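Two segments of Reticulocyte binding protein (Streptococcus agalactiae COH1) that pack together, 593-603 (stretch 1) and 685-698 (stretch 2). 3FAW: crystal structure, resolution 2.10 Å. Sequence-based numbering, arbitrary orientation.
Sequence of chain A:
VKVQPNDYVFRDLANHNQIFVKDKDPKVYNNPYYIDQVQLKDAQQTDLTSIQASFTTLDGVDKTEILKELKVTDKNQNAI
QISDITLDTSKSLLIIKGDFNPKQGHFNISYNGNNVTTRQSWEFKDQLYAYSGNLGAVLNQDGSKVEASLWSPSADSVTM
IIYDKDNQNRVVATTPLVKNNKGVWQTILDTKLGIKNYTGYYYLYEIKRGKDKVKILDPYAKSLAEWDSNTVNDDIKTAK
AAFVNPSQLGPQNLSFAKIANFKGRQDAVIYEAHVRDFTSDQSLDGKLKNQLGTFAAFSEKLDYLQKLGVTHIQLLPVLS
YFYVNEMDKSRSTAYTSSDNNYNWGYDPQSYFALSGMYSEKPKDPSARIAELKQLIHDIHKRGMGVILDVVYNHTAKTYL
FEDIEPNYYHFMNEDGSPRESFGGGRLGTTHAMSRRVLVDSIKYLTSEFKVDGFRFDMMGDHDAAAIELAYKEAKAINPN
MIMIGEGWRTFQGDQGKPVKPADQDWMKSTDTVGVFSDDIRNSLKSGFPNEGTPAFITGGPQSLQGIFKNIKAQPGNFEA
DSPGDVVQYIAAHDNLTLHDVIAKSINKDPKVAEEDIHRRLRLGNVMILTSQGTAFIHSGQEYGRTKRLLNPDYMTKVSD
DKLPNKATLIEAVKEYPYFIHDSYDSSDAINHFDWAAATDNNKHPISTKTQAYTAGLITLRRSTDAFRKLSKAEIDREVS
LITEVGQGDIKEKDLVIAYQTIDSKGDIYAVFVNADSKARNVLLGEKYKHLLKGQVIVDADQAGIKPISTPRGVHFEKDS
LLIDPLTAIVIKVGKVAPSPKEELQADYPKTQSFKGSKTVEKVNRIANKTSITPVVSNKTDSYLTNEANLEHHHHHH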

# COMPACT_ATOMS: atom_id res chain seq x y z
N ALA A 593 27.97 2.99 19.99
CA ALA A 593 27.69 1.61 19.58
C ALA A 593 27.27 1.47 18.11
O ALA A 593 26.62 0.48 17.74
CB ALA A 593 26.62 1.01 20.49
N GLU A 594 27.65 2.43 17.28
CA GLU A 594 27.33 2.41 15.84
C GLU A 594 27.77 1.12 15.15
O GLU A 594 27.03 0.55 14.34
CB GLU A 594 27.97 3.62 15.14
CG GLU A 594 27.92 3.58 13.60
CD GLU A 594 28.23 4.92 12.96
OE1 GLU A 594 29.03 5.70 13.53
OE2 GLU A 594 27.67 5.21 11.88
N GLU A 595 28.97 0.66 15.48
CA GLU A 595 29.57 -0.52 14.86
C GLU A 595 28.80 -1.81 15.20
O GLU A 595 28.54 -2.63 14.32
CB GLU A 595 31.04 -0.62 15.29
CG GLU A 595 31.82 -1.80 14.72
CD GLU A 595 32.08 -1.70 13.23
OE1 GLU A 595 31.75 -0.66 12.63
OE2 GLU A 595 32.62 -2.67 12.67
N ASP A 596 28.44 -1.97 16.47
CA ASP A 596 27.70 -3.14 16.91
C ASP A 596 26.31 -3.17 16.27
O ASP A 596 25.87 -4.21 15.78
CB ASP A 596 27.57 -3.16 18.43
CG ASP A 596 26.95 -4.44 18.95
OD1 ASP A 596 27.51 -5.52 18.69
OD2 ASP A 596 25.90 -4.36 19.62
N ILE A 597 25.64 -2.03 16.28
CA ILE A 597 24.30 -1.90 15.69
C ILE A 597 24.31 -2.35 14.23
O ILE A 597 23.43 -3.10 13.81
CB ILE A 597 23.75 -0.46 15.83
CG1 ILE A 597 23.46 -0.14 17.31
CG2 ILE A 597 22.47 -0.29 15.01
CD1 ILE A 597 23.22 1.34 17.59
N HIS A 598 25.31 -1.91 13.46
CA HIS A 598 25.43 -2.29 12.05
C HIS A 598 25.81 -3.76 11.84
O HIS A 598 25.37 -4.38 10.88
CB HIS A 598 26.41 -1.38 11.31
CG HIS A 598 25.84 -0.04 10.96
ND1 HIS A 598 25.60 0.94 11.90
CD2 HIS A 598 25.45 0.49 9.77
CE1 HIS A 598 25.10 2.01 11.32
NE2 HIS A 598 24.99 1.76 10.02
N ARG A 599 26.61 -4.31 12.75
CA ARG A 599 26.92 -5.75 12.71
C ARG A 599 25.63 -6.56 12.82
O ARG A 599 25.43 -7.51 12.07
CB ARG A 599 27.92 -6.13 13.81
CG ARG A 599 29.35 -5.77 13.46
CD ARG A 599 30.32 -6.10 14.58
NE ARG A 599 31.65 -5.55 14.30
CZ ARG A 599 32.70 -5.64 15.11
NH1 ARG A 599 32.61 -6.26 16.28
NH2 ARG A 599 33.86 -5.10 14.74
N ARG A 600 24.75 -6.16 13.74
CA ARG A 600 23.44 -6.78 13.91
C ARG A 600 22.50 -6.51 12.73
O ARG A 600 21.74 -7.39 12.31
CB ARG A 600 22.79 -6.31 15.21
CG ARG A 600 23.53 -6.76 16.45
CD ARG A 600 22.98 -6.11 17.71
NE ARG A 600 23.68 -6.56 18.91
CZ ARG A 600 23.47 -7.71 19.55
NH1 ARG A 600 22.58 -8.58 19.10
NH2 ARG A 600 24.16 -8.01 20.64
N LEU A 601 22.55 -5.29 12.19
CA LEU A 601 21.75 -4.92 11.02
C LEU A 601 22.09 -5.81 9.82
O LEU A 601 21.19 -6.28 9.11
CB LEU A 601 21.98 -3.44 10.67
CG LEU A 601 21.07 -2.79 9.63
CD1 LEU A 601 21.10 -1.28 9.80
CD2 LEU A 601 21.48 -3.17 8.21
N ARG A 602 23.38 -6.05 9.61
CA ARG A 602 23.84 -6.87 8.50
C ARG A 602 23.39 -8.32 8.62
O ARG A 602 23.12 -8.97 7.61
CB ARG A 602 25.37 -6.78 8.37
CG ARG A 602 25.84 -5.45 7.81
CD ARG A 602 27.35 -5.41 7.57
NE ARG A 602 28.12 -5.10 8.77
CZ ARG A 602 28.86 -4.00 8.97
NH1 ARG A 602 28.95 -3.05 8.05
NH2 ARG A 602 29.52 -3.86 10.11
N LEU A 603 23.29 -8.83 9.85
CA LEU A 603 22.74 -10.16 10.09
C LEU A 603 21.29 -10.25 9.62
O LEU A 603 20.90 -11.22 8.99
CB LEU A 603 22.83 -10.54 11.57
CG LEU A 603 24.23 -10.72 12.16
CD1 LEU A 603 24.11 -11.24 13.59
CD2 LEU A 603 25.10 -11.64 11.31
N PRO A 685 32.35 5.47 6.85
CA PRO A 685 32.84 4.13 6.50
C PRO A 685 31.98 2.96 6.99
O PRO A 685 31.95 1.91 6.34
CB PRO A 685 34.23 4.10 7.16
CG PRO A 685 34.15 5.06 8.27
CD PRO A 685 33.24 6.15 7.80
N ILE A 686 31.27 3.13 8.12
CA ILE A 686 30.44 2.05 8.67
C ILE A 686 29.16 1.81 7.85
O ILE A 686 28.83 0.66 7.52
CB ILE A 686 30.06 2.33 10.15
CG1 ILE A 686 31.33 2.36 11.01
CG2 ILE A 686 29.10 1.28 10.68
CD1 ILE A 686 31.09 2.76 12.46
N SER A 687 28.44 2.88 7.52
CA SER A 687 27.20 2.78 6.74
C SER A 687 27.46 2.39 5.28
O SER A 687 26.65 1.69 4.67
CB SER A 687 26.42 4.09 6.81
OG SER A 687 27.15 5.17 6.25
N THR A 688 28.58 2.85 4.72
CA THR A 688 28.96 2.48 3.35
C THR A 688 29.42 1.01 3.27
O THR A 688 29.17 0.34 2.27
CB THR A 688 30.03 3.43 2.76
OG1 THR A 688 31.18 3.50 3.62
CG2 THR A 688 29.46 4.83 2.57
N LYS A 689 30.07 0.52 4.32
CA LYS A 689 30.40 -0.91 4.42
C LYS A 689 29.13 -1.75 4.47
O LYS A 689 29.04 -2.80 3.84
CB LYS A 689 31.27 -1.20 5.64
CG LYS A 689 31.67 -2.67 5.79
CD LYS A 689 32.74 -2.85 6.86
CE LYS A 689 33.10 -4.30 7.05
NZ LYS A 689 34.06 -4.50 8.17
N THR A 690 28.15 -1.28 5.24
CA THR A 690 26.86 -1.95 5.36
C THR A 690 26.09 -1.97 4.03
O THR A 690 25.47 -2.98 3.69
CB THR A 690 26.00 -1.29 6.46
OG1 THR A 690 26.61 -1.50 7.73
CG2 THR A 690 24.59 -1.87 6.48
N GLN A 691 26.16 -0.88 3.27
CA GLN A 691 25.45 -0.80 1.99
C GLN A 691 26.11 -1.69 0.93
O GLN A 691 25.42 -2.31 0.12
CB GLN A 691 25.26 0.66 1.54
CG GLN A 691 26.20 1.17 0.47
CD GLN A 691 25.81 0.75 -0.94
OE1 GLN A 691 24.66 0.89 -1.35
NE2 GLN A 691 26.78 0.25 -1.68
N ALA A 692 27.44 -1.74 0.94
CA ALA A 692 28.19 -2.64 0.05
C ALA A 692 27.94 -4.10 0.42
O ALA A 692 27.89 -4.97 -0.44
CB ALA A 692 29.69 -2.32 0.11
N TYR A 693 27.77 -4.35 1.72
CA TYR A 693 27.41 -5.68 2.21
C TYR A 693 26.03 -6.10 1.67
O TYR A 693 25.86 -7.20 1.15
CB TYR A 693 27.42 -5.69 3.75
CG TYR A 693 27.62 -7.05 4.38
CD1 TYR A 693 28.89 -7.62 4.46
CD2 TYR A 693 26.55 -7.75 4.94
CE1 TYR A 693 29.09 -8.86 5.06
CE2 TYR A 693 26.74 -8.99 5.55
CZ TYR A 693 28.01 -9.54 5.60
OH TYR A 693 28.19 -10.77 6.20
N THR A 694 25.06 -5.19 1.77
CA THR A 694 23.70 -5.43 1.31
C THR A 694 23.63 -5.60 -0.21
O THR A 694 22.91 -6.48 -0.71
CB THR A 694 22.75 -4.30 1.76
OG1 THR A 694 22.83 -4.15 3.18
CG2 THR A 694 21.30 -4.59 1.36
N ALA A 695 24.37 -4.77 -0.95
CA ALA A 695 24.47 -4.89 -2.41
C ALA A 695 24.99 -6.27 -2.84
O ALA A 695 24.47 -6.86 -3.79
CB ALA A 695 25.38 -3.80 -2.97
N GLY A 696 26.00 -6.78 -2.14
CA GLY A 696 26.55 -8.11 -2.40
C GLY A 696 25.61 -9.26 -2.05
O GLY A 696 25.65 -10.31 -2.69
N LEU A 697 24.79 -9.07 -1.03
CA LEU A 697 23.77 -10.05 -0.66
C LEU A 697 22.67 -10.14 -1.73
O LEU A 697 22.12 -11.21 -1.97
CB LEU A 697 23.16 -9.72 0.71
CG LEU A 697 24.05 -9.95 1.93
CD1 LEU A 697 23.42 -9.38 3.19
CD2 LEU A 697 24.36 -11.44 2.10
N ILE A 698 22.36 -9.01 -2.36
CA ILE A 698 21.38 -9.01 -3.45
C ILE A 698 21.92 -9.77 -4.67
O ILE A 698 21.20 -10.54 -5.29
CB ILE A 698 20.95 -7.58 -3.86
CG1 ILE A 698 20.18 -6.91 -2.72
CG2 ILE A 698 20.07 -7.63 -5.12
CD1 ILE A 698 20.01 -5.41 -2.89
O HOH W 1 32.43 -4.38 10.72

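Two helices that run side by side in the same direction need no hydrogen bond between them to pack closely; often it is enough that a few side chains take rotamers that lay carbon against carbon while their polar atoms are satisfied within their own helix. The pair 593-603 and 685-698 of this reticulocyte binding protein illustrates the principle. The axes lie 7° from parallel and approach to 10.3 Å, burying 530 Å² with no direct hydrogen bond across the interface.

His598 shows how an internal bond can orient a contact. With chi1 at -78° (m) and chi2 at 72°, its ring swings back along its own helix, so that ND1 donates to Glu594 O at 2.9 Å, while NE2 is satisfied elsewhere in the structure. The ring held this way offers a face to Ile686, whose CG2 stands 3.7 Å from the His598 ring centroid and 19° off the normal, a CH-pi contact. Ile686, in the m,t rotamer, sends its other branch towards the acidic side chains: its CD1 lies 3.5 Å from Glu594 CG, and its CG1 3.5 Å from Glu595 OE1. At the edge of the imidazole, His598 CD2 comes within 3.1 Å of Thr690 OG1.

Thr690 repeats the theme. Its chi1 of -66° (m) turns OG1 back to donate to Ile686 O at 3.1 Å, and its CG2 reaches Leu601 CD2 at 3.8 Å. Arg602 NH1 comes even closer to this hydroxyl, 2.8 Å from Thr690 OG1, yet the angle is too poor for a hydrogen bond; proximity alone does not make one.

Arg602 has the largest area covered, and its conformation explains why. Chi1 (m) and chi2 (t) extend the chain out from its helix, and chi3 at -83° (m) then bends it, so that the aliphatic part is itself a packing surface. Its CD sits 3.9 Å from the centroid of the Tyr693 ring, 26° off the normal, in a second CH-pi contact. The charge matters less here: Arg602 CZ is 5.9 Å from that centroid, at most a weak cation-pi attraction. Beyond the bend, Arg602 NH1 lies 3.6 Å from Lys689 CG.

At the margin, water does the bridging. Lys689 is fully extended, all four chi angles t, and its NZ donates to water 1 at 3.0 Å; the water in turn donates to Glu595 OE2 at 2.6 Å. That same carboxylate oxygen accepts weak hydrogen bonds from Arg599 NE and NH2, each 3.4 Å from Glu595 OE2, as part of a salt bridge.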